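Local coordinates for protein dihydroxyacetone kinase (Citrobacter freundii, PDB 1UN8) that phosphorylates dihydroxyacetone with ATP, using a divalent metal cation, to give dihydroxyacetone phosphate in the oxidative route of glycerol fermentation, at residues H159-Y164 against E315-T320; A393-E398 against E422-V427; G433-I438 against A462-Y467. All blocks are in the same frame, centred on the assembly; numbering follows the deposited sequence.

Contact 1: H159-Y164 against E315-T320; sequences HKIAGY and EKALLT
Lys160, with CG anti to its backbone N (chi1 -162°) and its chain bent at chi2 and again at chi4, brings its ammonium group to the C-terminal part of the helix that carries Ala317. NZ donates to Ala317 O at 2.7 Å, almost in line with the carbonyl bond (C=O...NZ 162°), and to Thr320 O at 2.8 Å; a weak third bond reaches Leu318 O, and Trp327 adds a cation-pi partner. The charge thus lies among carbonyls near the C-terminal part of helix 314-319 and of the residue that follows, a place where the helix dipole would probably favour a cation. Ala317 O also accepts from Thr320 OG1 at 3.0 Å, the hydroxyl lying above the carbonyl plane, so one oxygen serves two donors. Tyr164, its CG likewise anti to the backbone N, lies beside the same turn: Ala317 CA makes an off-centre CH-pi contact 4.2 Å from the ring centroid, while Ala317 CB meets Tyr164 CG at 3.7 Å. Lys316 passes the Tyr164 hydroxyl with its aliphatic CD. The axes run nearly perpendicular (93°) and approach to 8.5 Å. Within the Dak1 domain, helix 155-167 lies against strands 52-59 and 104-109 through Ala162 and touches helix 172-184 through Ile161.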
loop_
_atom_site.group_PDB
_atom_site.type_symbol
_atom_site.label_atom_id
_atom_site.label_comp_id
_atom_site.label_asym_id
_atom_site.label_seq_id
_atom_site.Cartn_x
_atom_site.Cartn_y
_atom_site.Cartn_z
ATOM N N HIS A 159 3.914 21.387 -1.627
ATOM C CA HIS A 159 4.094 21.351 -3.077
ATOM C C HIS A 159 2.810 21.861 -3.734
ATOM O O HIS A 159 2.845 22.650 -4.667
ATOM C CB HIS A 159 4.352 19.920 -3.579
ATOM C CG HIS A 159 5.705 19.376 -3.240
ATOM N ND1 HIS A 159 6.725 20.162 -2.748
ATOM C CD2 HIS A 159 6.227 18.135 -3.395
ATOM C CE1 HIS A 159 7.819 19.429 -2.618
ATOM N NE2 HIS A 159 7.543 18.197 -3.007
ATOM N N LYS A 160 1.678 21.396 -3.219
ATOM C CA LYS A 160 0.368 21.751 -3.748
ATOM C C LYS A 160 0.137 23.256 -3.810
ATOM O O LYS A 160 -0.302 23.790 -4.829
ATOM C CB LYS A 160 -0.728 21.108 -2.893
ATOM C CG LYS A 160 -2.093 21.043 -3.568
ATOM C CD LYS A 160 -2.003 20.288 -4.896
ATOM C CE LYS A 160 -3.369 20.150 -5.552
ATOM N NZ LYS A 160 -3.965 21.467 -5.919
ATOM N N ILE A 161 0.412 23.934 -2.704
ATOM C CA ILE A 161 0.234 25.376 -2.634
ATOM C C ILE A 161 1.241 26.098 -3.526
ATOM O O ILE A 161 0.876 27.006 -4.280
ATOM C CB ILE A 161 0.358 25.854 -1.170
ATOM C CG1 ILE A 161 -0.993 25.676 -0.470
ATOM C CG2 ILE A 161 0.862 27.282 -1.117
ATOM C CD1 ILE A 161 -1.908 26.872 -0.624
ATOM N N ALA A 162 2.503 25.697 -3.445
ATOM C CA ALA A 162 3.524 26.313 -4.267
ATOM C C ALA A 162 3.146 26.166 -5.742
ATOM O O ALA A 162 3.243 27.116 -6.524
ATOM C CB ALA A 162 4.866 25.653 -4.003
ATOM N N GLY A 163 2.712 24.965 -6.110
ATOM C CA GLY A 163 2.343 24.695 -7.484
ATOM C C GLY A 163 1.210 25.566 -7.986
ATOM O O GLY A 163 1.233 26.035 -9.124
ATOM N N TYR A 164 0.212 25.775 -7.139
ATOM C CA TYR A 164 -0.936 26.592 -7.498
ATOM C C TYR A 164 -0.477 27.949 -8.026
ATOM O O TYR A 164 -0.795 28.327 -9.153
ATOM C CB TYR A 164 -1.827 26.809 -6.279
ATOM C CG TYR A 164 -3.021 27.685 -6.558
ATOM C CD1 TYR A 164 -4.182 27.153 -7.116
ATOM C CD2 TYR A 164 -2.978 29.058 -6.303
ATOM C CE1 TYR A 164 -5.277 27.970 -7.419
ATOM C CE2 TYR A 164 -4.065 29.885 -6.604
ATOM C CZ TYR A 164 -5.212 29.335 -7.162
ATOM O OH TYR A 164 -6.287 30.144 -7.476
ATOM N N GLU A 315 -7.018 26.621 1.222
ATOM C CA GLU A 315 -8.093 25.764 0.729
ATOM C C GLU A 315 -8.319 25.851 -0.776
ATOM O O GLU A 315 -8.523 24.837 -1.438
ATOM C CB GLU A 315 -9.396 26.076 1.463
ATOM C CG GLU A 315 -10.480 25.056 1.192
ATOM C CD GLU A 315 -11.797 25.425 1.832
ATOM O OE1 GLU A 315 -12.687 24.555 1.945
ATOM O OE2 GLU A 315 -11.947 26.597 2.213
ATOM N N LYS A 316 -8.292 27.064 -1.311
ATOM C CA LYS A 316 -8.488 27.268 -2.741
ATOM C C LYS A 316 -7.438 26.468 -3.497
ATOM O O LYS A 316 -7.752 25.740 -4.436
ATOM C CB LYS A 316 -8.356 28.757 -3.083
ATOM C CG LYS A 316 -8.506 29.088 -4.562
ATOM C CD LYS A 316 -8.137 30.547 -4.851
ATOM C CE LYS A 316 -9.055 31.525 -4.116
ATOM N NZ LYS A 316 -8.803 32.957 -4.469
ATOM N N ALA A 317 -6.189 26.598 -3.060
ATOM C CA ALA A 317 -5.065 25.913 -3.684
ATOM C C ALA A 317 -5.079 24.387 -3.531
ATOM O O ALA A 317 -4.620 23.663 -4.418
ATOM C CB ALA A 317 -3.759 26.478 -3.141
ATOM N N LEU A 318 -5.589 23.895 -2.409
ATOM C CA LEU A 318 -5.643 22.461 -2.202
ATOM C C LEU A 318 -6.617 21.806 -3.163
ATOM O O LEU A 318 -6.317 20.777 -3.763
ATOM C CB LEU A 318 -6.076 22.129 -0.777
ATOM C CG LEU A 318 -5.065 22.256 0.359
ATOM C CD1 LEU A 318 -5.687 21.684 1.634
ATOM C CD2 LEU A 318 -3.786 21.506 0.007
ATOM N N LEU A 319 -7.779 22.423 -3.317
ATOM C CA LEU A 319 -8.831 21.885 -4.165
ATOM C C LEU A 319 -8.674 22.004 -5.671
ATOM O O LEU A 319 -9.477 21.454 -6.411
ATOM C CB LEU A 319 -10.152 22.501 -3.742
ATOM C CG LEU A 319 -10.426 22.305 -2.247
ATOM C CD1 LEU A 319 -11.587 23.168 -1.842
ATOM C CD2 LEU A 319 -10.712 20.839 -1.944
ATOM N N THR A 320 -7.650 22.701 -6.133
ATOM C CA THR A 320 -7.462 22.849 -7.569
ATOM C C THR A 320 -6.960 21.563 -8.180
ATOM O O THR A 320 -6.106 20.897 -7.609
ATOM C CB THR A 320 -6.464 23.963 -7.892
ATOM O OG1 THR A 320 -5.189 23.647 -7.319
ATOM C CG2 THR A 320 -6.944 25.289 -7.323
#

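Contact 2: A393-E398 against E422-V427; sequences AAAARE and ERLTVV. With MYY ((2R)-3-(phosphonooxy)-2-(tetradecanoyloxy)propyl palmitate), chain C.
Glu398 and Arg423 join their helices through a salt bridge, Glu398 OE2 to Arg423 NH1 at 2.5 Å. Its hydrogen bond is weak, the N-H...O angle being only 118°. Glu398 extends CG anti to its backbone N and then bends at chi2, whereas Arg423 bends at both chi2 and chi3. The carboxylate oxygen comes to the edge of the guanidinium, near its plane, yet the two planes stand 83° apart, so the ions meet through a single oxygen and a single nitrogen. Both helices belong to the DhaL domain, an eight-helix barrel enclosing a phospholipid, and here they run at 133° with axes 8.8 Å apart. Val427 straddles the interface: CG1, anti to its own N, reaches Ala394 CB at 3.6 Å, and CG2 packs on Glu398 CG at 3.4 Å, the two side chains crossing obliquely. Deeper in, Leu424 CD2 closes on Ala395 CB at 3.3 Å. That same methyl of Ala395, a residue of the lipid pocket, lies 3.4 Å from C37 of the phospholipid, next to the end of the palmitoyl chain.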
loop_
_atom_site.group_PDB
_atom_site.type_symbol
_atom_site.label_atom_id
_atom_site.label_comp_id
_atom_site.label_asym_id
_atom_site.label_seq_id
_atom_site.Cartn_x
_atom_site.Cartn_y
_atom_site.Cartn_z
ATOM N N ALA A 393 -26.716 -37.270 12.382
ATOM C CA ALA A 393 -27.679 -37.677 13.406
ATOM C C ALA A 393 -28.448 -36.447 13.879
ATOM O O ALA A 393 -29.658 -36.507 14.124
ATOM C CB ALA A 393 -26.955 -38.340 14.590
ATOM N N ALA A 394 -27.737 -35.332 13.998
ATOM C CA ALA A 394 -28.344 -34.081 14.435
ATOM C C ALA A 394 -29.500 -33.708 13.514
ATOM O O ALA A 394 -30.574 -33.320 13.972
ATOM C CB ALA A 394 -27.295 -32.960 14.446
ATOM N N ALA A 395 -29.279 -33.830 12.211
ATOM C CA ALA A 395 -30.308 -33.497 11.241
ATOM C C ALA A 395 -31.435 -34.519 11.251
ATOM O O ALA A 395 -32.612 -34.162 11.177
ATOM C CB ALA A 395 -29.706 -33.420 9.869
ATOM N N ALA A 396 -31.075 -35.795 11.331
ATOM C CA ALA A 396 -32.081 -36.842 11.347
ATOM C C ALA A 396 -33.050 -36.614 12.504
ATOM O O ALA A 396 -34.259 -36.517 12.295
ATOM C CB ALA A 396 -31.422 -38.198 11.478
ATOM N N ARG A 397 -32.512 -36.506 13.717
ATOM C CA ARG A 397 -33.337 -36.303 14.907
ATOM C C ARG A 397 -34.197 -35.048 14.847
ATOM O O ARG A 397 -35.312 -35.029 15.368
ATOM C CB ARG A 397 -32.449 -36.294 16.154
ATOM C CG ARG A 397 -31.867 -37.665 16.444
ATOM C CD ARG A 397 -30.587 -37.620 17.265
ATOM N NE ARG A 397 -29.942 -38.933 17.268
ATOM C CZ ARG A 397 -28.690 -39.154 17.659
ATOM N NH1 ARG A 397 -27.936 -38.144 18.087
ATOM N NH2 ARG A 397 -28.185 -40.385 17.607
ATOM N N GLU A 398 -33.690 -34.003 14.205
ATOM C CA GLU A 398 -34.442 -32.758 14.087
ATOM C C GLU A 398 -35.683 -33.010 13.251
ATOM O O GLU A 398 -36.770 -32.537 13.582
ATOM C CB GLU A 398 -33.583 -31.670 13.435
ATOM C CG GLU A 398 -34.284 -30.318 13.238
ATOM C CD GLU A 398 -34.952 -29.784 14.507
ATOM O OE1 GLU A 398 -34.417 -30.005 15.619
ATOM O OE2 GLU A 398 -36.014 -29.129 14.383
ATOM N N GLU A 422 -34.751 -25.987 4.990
ATOM C CA GLU A 422 -34.617 -24.835 5.857
ATOM C C GLU A 422 -34.076 -25.205 7.229
ATOM O O GLU A 422 -33.269 -24.483 7.798
ATOM C CB GLU A 422 -35.972 -24.155 6.023
ATOM C CG GLU A 422 -35.922 -22.844 6.795
ATOM C CD GLU A 422 -37.300 -22.389 7.257
ATOM O OE1 GLU A 422 -37.841 -22.983 8.221
ATOM O OE2 GLU A 422 -37.841 -21.438 6.648
ATOM N N ARG A 423 -34.505 -26.344 7.749
ATOM C CA ARG A 423 -34.092 -26.764 9.079
ATOM C C ARG A 423 -32.727 -27.444 9.257
ATOM O O ARG A 423 -32.119 -27.330 10.317
ATOM C CB ARG A 423 -35.182 -27.663 9.670
ATOM C CG ARG A 423 -36.547 -26.999 9.822
ATOM C CD ARG A 423 -36.891 -26.769 11.289
ATOM N NE ARG A 423 -36.140 -25.654 11.859
ATOM C CZ ARG A 423 -35.692 -25.614 13.112
ATOM N NH1 ARG A 423 -35.915 -26.634 13.935
ATOM N NH2 ARG A 423 -35.023 -24.551 13.544
ATOM N N LEU A 424 -32.235 -28.138 8.239
ATOM C CA LEU A 424 -30.964 -28.845 8.377
ATOM C C LEU A 424 -29.756 -28.005 8.791
ATOM O O LEU A 424 -29.103 -28.334 9.779
ATOM C CB LEU A 424 -30.657 -29.630 7.095
ATOM C CG LEU A 424 -31.627 -30.785 6.790
ATOM C CD1 LEU A 424 -31.119 -31.604 5.610
ATOM C CD2 LEU A 424 -31.776 -31.672 8.022
ATOM N N THR A 425 -29.453 -26.933 8.064
ATOM C CA THR A 425 -28.298 -26.093 8.406
ATOM C C THR A 425 -28.362 -25.535 9.821
ATOM O O THR A 425 -27.328 -25.237 10.430
ATOM C CB THR A 425 -28.149 -24.893 7.464
ATOM O OG1 THR A 425 -29.422 -24.264 7.297
ATOM C CG2 THR A 425 -27.605 -25.328 6.124
ATOM N N VAL A 426 -29.572 -25.381 10.343
ATOM C CA VAL A 426 -29.733 -24.852 11.688
ATOM C C VAL A 426 -29.259 -25.859 12.726
ATOM O O VAL A 426 -28.710 -25.488 13.762
ATOM C CB VAL A 426 -31.208 -24.498 11.969
ATOM C CG1 VAL A 426 -31.386 -24.065 13.425
ATOM C CG2 VAL A 426 -31.653 -23.394 11.025
ATOM N N VAL A 427 -29.464 -27.140 12.442
ATOM C CA VAL A 427 -29.068 -28.188 13.368
ATOM C C VAL A 427 -27.760 -28.872 12.972
ATOM O O VAL A 427 -27.075 -29.457 13.810
ATOM C CB VAL A 427 -30.188 -29.232 13.481
ATOM C CG1 VAL A 427 -29.761 -30.361 14.406
ATOM C CG2 VAL A 427 -31.449 -28.565 14.002
HETATM C C38 MYY C . -28.892 -35.589 6.966
HETATM C C37 MYY C . -30.315 -35.779 7.497
HETATM C C36 MYY C . -31.331 -35.836 6.353
HETATM C C35 MYY C . -32.753 -36.062 6.875
HETATM C C34 MYY C . -33.743 -36.253 5.721
HETATM C C33 MYY C . -35.179 -36.495 6.193
HETATM C C32 MYY C . -36.141 -36.644 5.009
HETATM C C31 MYY C . -35.889 -37.930 4.219
HETATM C C30 MYY C . -36.514 -37.934 2.818
HETATM C C29 MYY C . -38.033 -38.129 2.769
HETATM C C28 MYY C . -38.459 -38.503 1.345
HETATM C C27 MYY C . -39.960 -38.769 1.194
HETATM C C26 MYY C . -40.295 -39.460 -0.132
HETATM C C25 MYY C . -41.805 -39.699 -0.268
HETATM C C24 MYY C . -42.158 -40.999 -0.993
HETATM C C23 MYY C . -42.479 -40.867 -2.489
HETATM O O10 MYY C . -42.024 -39.939 -3.158
HETATM O O8 MYY C . -43.295 -41.796 -3.056
HETATM C C6 MYY C . -43.453 -41.614 -4.476
HETATM C C5 MYY C . -42.464 -42.494 -5.231
HETATM C C4 MYY C . -43.195 -43.471 -6.168
HETATM O O6 MYY C . -44.315 -44.130 -5.553
HETATM P P MYY C . -44.169 -45.374 -4.529
HETATM O O4 MYY C . -43.106 -44.930 -3.398
HETATM O O3 MYY C . -45.604 -45.462 -3.796
HETATM O O5 MYY C . -43.815 -46.657 -5.180
HETATM O O7 MYY C . -41.551 -43.116 -4.306
HETATM C C7 MYY C . -40.376 -43.464 -4.901
HETATM O O9 MYY C . -40.192 -43.285 -6.103
HETATM C C8 MYY C . -39.294 -44.121 -4.035
HETATM C C9 MYY C . -38.018 -43.277 -4.033
HETATM C C10 MYY C . -37.567 -42.934 -2.611
HETATM C C11 MYY C . -36.282 -42.104 -2.596
HETATM C C12 MYY C . -35.904 -41.715 -1.165
HETATM C C13 MYY C . -34.670 -40.812 -1.121
HETATM C C14 MYY C . -34.548 -40.222 0.285
HETATM C C15 MYY C . -33.446 -39.168 0.401
HETATM C C16 MYY C . -32.072 -39.782 0.673
HETATM C C17 MYY C . -31.139 -38.708 1.236
HETATM C C18 MYY C . -29.957 -39.340 1.974
HETATM C C19 MYY C . -29.183 -38.298 2.783
HETATM C C20 MYY C . -28.123 -38.961 3.667
#

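Contact 3: G433-I438 against A462-Y467; sequences GVLMSI and AQMKFY
Leu435 is the first residue of segment 433-438 to meet the other helix. Its CD2 lies 3.8 Å from Met464 CG, the two side chains crossing at about a right angle. Met464 keeps CG anti to its backbone N (chi1 -175°) and turns only at chi3, and its sulfur SD comes 3.9 Å from Leu435 O, a van der Waals approach. The closest CA pair is also Leu435 and Met464, at 5.9 Å, which locates the crossing point. Met436 directs its CB away from helix 453-468 and touches the bound phospholipid, while Ser437 faces helix 413-427, its OG bonded to Gly421 O. Ile438 then points back across and uses both branches: CD1 meets Tyr467 CD1 at 3.8 Å, and CG2 sits in the plane of the Tyr467 ring at its edge, also touching Gln463 CB at 4.0 Å. No hydrogen bond joins the segments. The polar ends of Gln463 and Tyr467 turn instead to Glu123 of the second subunit, and Leu435 packs on Leu116 of that subunit, so this face of the pair also builds the dimer interface. With axes 9.1 Å apart at 139°, the helices pack through apolar side chains in the eight-helix barrel of the DhaL domain, beside ATP-binding residues: the side chain of Leu435 comes within about 4 Å of Gly468, and that of Met464 within about 4 Å of the Met477 side chain.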
loop_
_atom_site.group_PDB
_atom_site.type_symbol
_atom_site.label_atom_id
_atom_site.label_comp_id
_atom_site.label_asym_id
_atom_site.label_seq_id
_atom_site.Cartn_x
_atom_site.Cartn_y
_atom_site.Cartn_z
ATOM N N GLY A 433 -24.208 -29.618 6.649
ATOM C CA GLY A 433 -25.512 -29.017 6.821
ATOM C C GLY A 433 -25.904 -28.182 5.613
ATOM O O GLY A 433 -27.017 -28.285 5.113
ATOM N N VAL A 434 -24.987 -27.355 5.132
ATOM C CA VAL A 434 -25.259 -26.499 3.994
ATOM C C VAL A 434 -25.549 -27.298 2.738
ATOM O O VAL A 434 -26.497 -26.999 2.007
ATOM C CB VAL A 434 -24.076 -25.549 3.733
ATOM C CG1 VAL A 434 -24.321 -24.727 2.468
ATOM C CG2 VAL A 434 -23.891 -24.635 4.924
ATOM N N LEU A 435 -24.731 -28.311 2.481
ATOM C CA LEU A 435 -24.925 -29.138 1.304
ATOM C C LEU A 435 -26.287 -29.828 1.349
ATOM O O LEU A 435 -27.029 -29.810 0.368
ATOM C CB LEU A 435 -23.805 -30.169 1.198
ATOM C CG LEU A 435 -22.440 -29.617 0.767
ATOM C CD1 LEU A 435 -21.340 -30.636 1.040
ATOM C CD2 LEU A 435 -22.488 -29.283 -0.710
ATOM N N MET A 436 -26.623 -30.435 2.481
ATOM C CA MET A 436 -27.917 -31.096 2.590
ATOM C C MET A 436 -29.067 -30.089 2.421
ATOM O O MET A 436 -30.094 -30.405 1.810
ATOM C CB MET A 436 -28.055 -31.829 3.934
ATOM C CG MET A 436 -27.228 -33.111 4.047
ATOM S SD MET A 436 -27.329 -34.159 2.564
ATOM C CE MET A 436 -28.909 -34.922 2.787
ATOM N N SER A 437 -28.900 -28.881 2.957
ATOM C CA SER A 437 -29.938 -27.868 2.820
ATOM C C SER A 437 -30.068 -27.489 1.357
ATOM O O SER A 437 -31.168 -27.287 0.852
ATOM C CB SER A 437 -29.618 -26.629 3.659
ATOM O OG SER A 437 -29.932 -26.869 5.023
ATOM N N ILE A 438 -28.935 -27.387 0.678
ATOM C CA ILE A 438 -28.949 -27.076 -0.738
ATOM C C ILE A 438 -29.737 -28.163 -1.472
ATOM O O ILE A 438 -30.633 -27.882 -2.268
ATOM C CB ILE A 438 -27.526 -27.036 -1.292
ATOM C CG1 ILE A 438 -26.825 -25.781 -0.777
ATOM C CG2 ILE A 438 -27.550 -27.108 -2.816
ATOM C CD1 ILE A 438 -25.371 -25.701 -1.143
ATOM N N ALA A 462 -27.617 -32.401 -8.503
ATOM C CA ALA A 462 -26.970 -31.524 -9.473
ATOM C C ALA A 462 -26.530 -30.195 -8.842
ATOM O O ALA A 462 -25.447 -29.687 -9.128
ATOM C CB ALA A 462 -27.932 -31.251 -10.638
ATOM N N GLN A 463 -27.385 -29.634 -7.991
ATOM C CA GLN A 463 -27.068 -28.376 -7.336
ATOM C C GLN A 463 -26.006 -28.601 -6.266
ATOM O O GLN A 463 -25.109 -27.779 -6.077
ATOM C CB GLN A 463 -28.338 -27.767 -6.731
ATOM C CG GLN A 463 -29.334 -27.336 -7.793
ATOM C CD GLN A 463 -28.693 -26.422 -8.829
ATOM O OE1 GLN A 463 -28.352 -26.860 -9.930
ATOM N NE2 GLN A 463 -28.548 -25.139 -8.489
ATOM N N MET A 464 -26.098 -29.726 -5.573
ATOM C CA MET A 464 -25.124 -30.026 -4.546
ATOM C C MET A 464 -23.740 -30.114 -5.204
ATOM O O MET A 464 -22.738 -29.653 -4.651
ATOM C CB MET A 464 -25.498 -31.336 -3.857
ATOM C CG MET A 464 -24.624 -31.699 -2.681
ATOM S SD MET A 464 -25.495 -32.789 -1.544
ATOM C CE MET A 464 -25.709 -34.226 -2.573
ATOM N N LYS A 465 -23.692 -30.675 -6.408
ATOM C CA LYS A 465 -22.420 -30.817 -7.120
ATOM C C LYS A 465 -21.877 -29.488 -7.621
ATOM O O LYS A 465 -20.677 -29.232 -7.549
ATOM C CB LYS A 465 -22.572 -31.781 -8.303
ATOM C CG LYS A 465 -22.905 -33.207 -7.885
ATOM C CD LYS A 465 -23.244 -34.094 -9.076
ATOM C CE LYS A 465 -22.062 -34.235 -10.016
ATOM N NZ LYS A 465 -22.342 -35.251 -11.067
ATOM N N PHE A 466 -22.763 -28.639 -8.127
ATOM C CA PHE A 466 -22.352 -27.348 -8.648
ATOM C C PHE A 466 -21.661 -26.489 -7.591
ATOM O O PHE A 466 -20.573 -25.967 -7.817
ATOM C CB PHE A 466 -23.559 -26.585 -9.197
ATOM C CG PHE A 466 -23.196 -25.258 -9.784
ATOM C CD1 PHE A 466 -22.672 -25.176 -11.075
ATOM C CD2 PHE A 466 -23.296 -24.096 -9.017
ATOM C CE1 PHE A 466 -22.247 -23.955 -11.598
ATOM C CE2 PHE A 466 -22.875 -22.868 -9.528
ATOM C CZ PHE A 466 -22.347 -22.800 -10.826
ATOM N N TYR A 467 -22.303 -26.347 -6.439
ATOM C CA TYR A 467 -21.761 -25.536 -5.359
ATOM C C TYR A 467 -20.676 -26.279 -4.592
ATOM O O TYR A 467 -19.630 -25.715 -4.277
ATOM C CB TYR A 467 -22.882 -25.128 -4.393
ATOM C CG TYR A 467 -24.001 -24.341 -5.037
ATOM C CD1 TYR A 467 -25.332 -24.683 -4.816
ATOM C CD2 TYR A 467 -23.729 -23.261 -5.875
ATOM C CE1 TYR A 467 -26.368 -23.970 -5.420
ATOM C CE2 TYR A 467 -24.752 -22.541 -6.479
ATOM C CZ TYR A 467 -26.070 -22.902 -6.249
ATOM O OH TYR A 467 -27.093 -22.211 -6.859
#

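Overall arrangement
Contact 1 belongs to the Dak1 domain and contacts 2 and 3 to the DhaL domain, on the opposite side of the chain's centre; the centres of contacts 1 and 2 are about 64 Å apart. Contacts 2 and 3 have centres about 15 Å apart and touch, through Thr425 N and Ser437 OG at 3.1 Å and through Leu424 on Met436, linking the consecutive helices 413-427 and 430-448. Contact 3 is the buried one and wholly apolar across its segments; contacts 1 and 2 are partly buried and mix apolar packing with charge. In contact 1 a lysine is gripped by backbone carbonyls at and just beyond the C-terminal part of a helix, whereas in contact 2 an acid and a base pair directly.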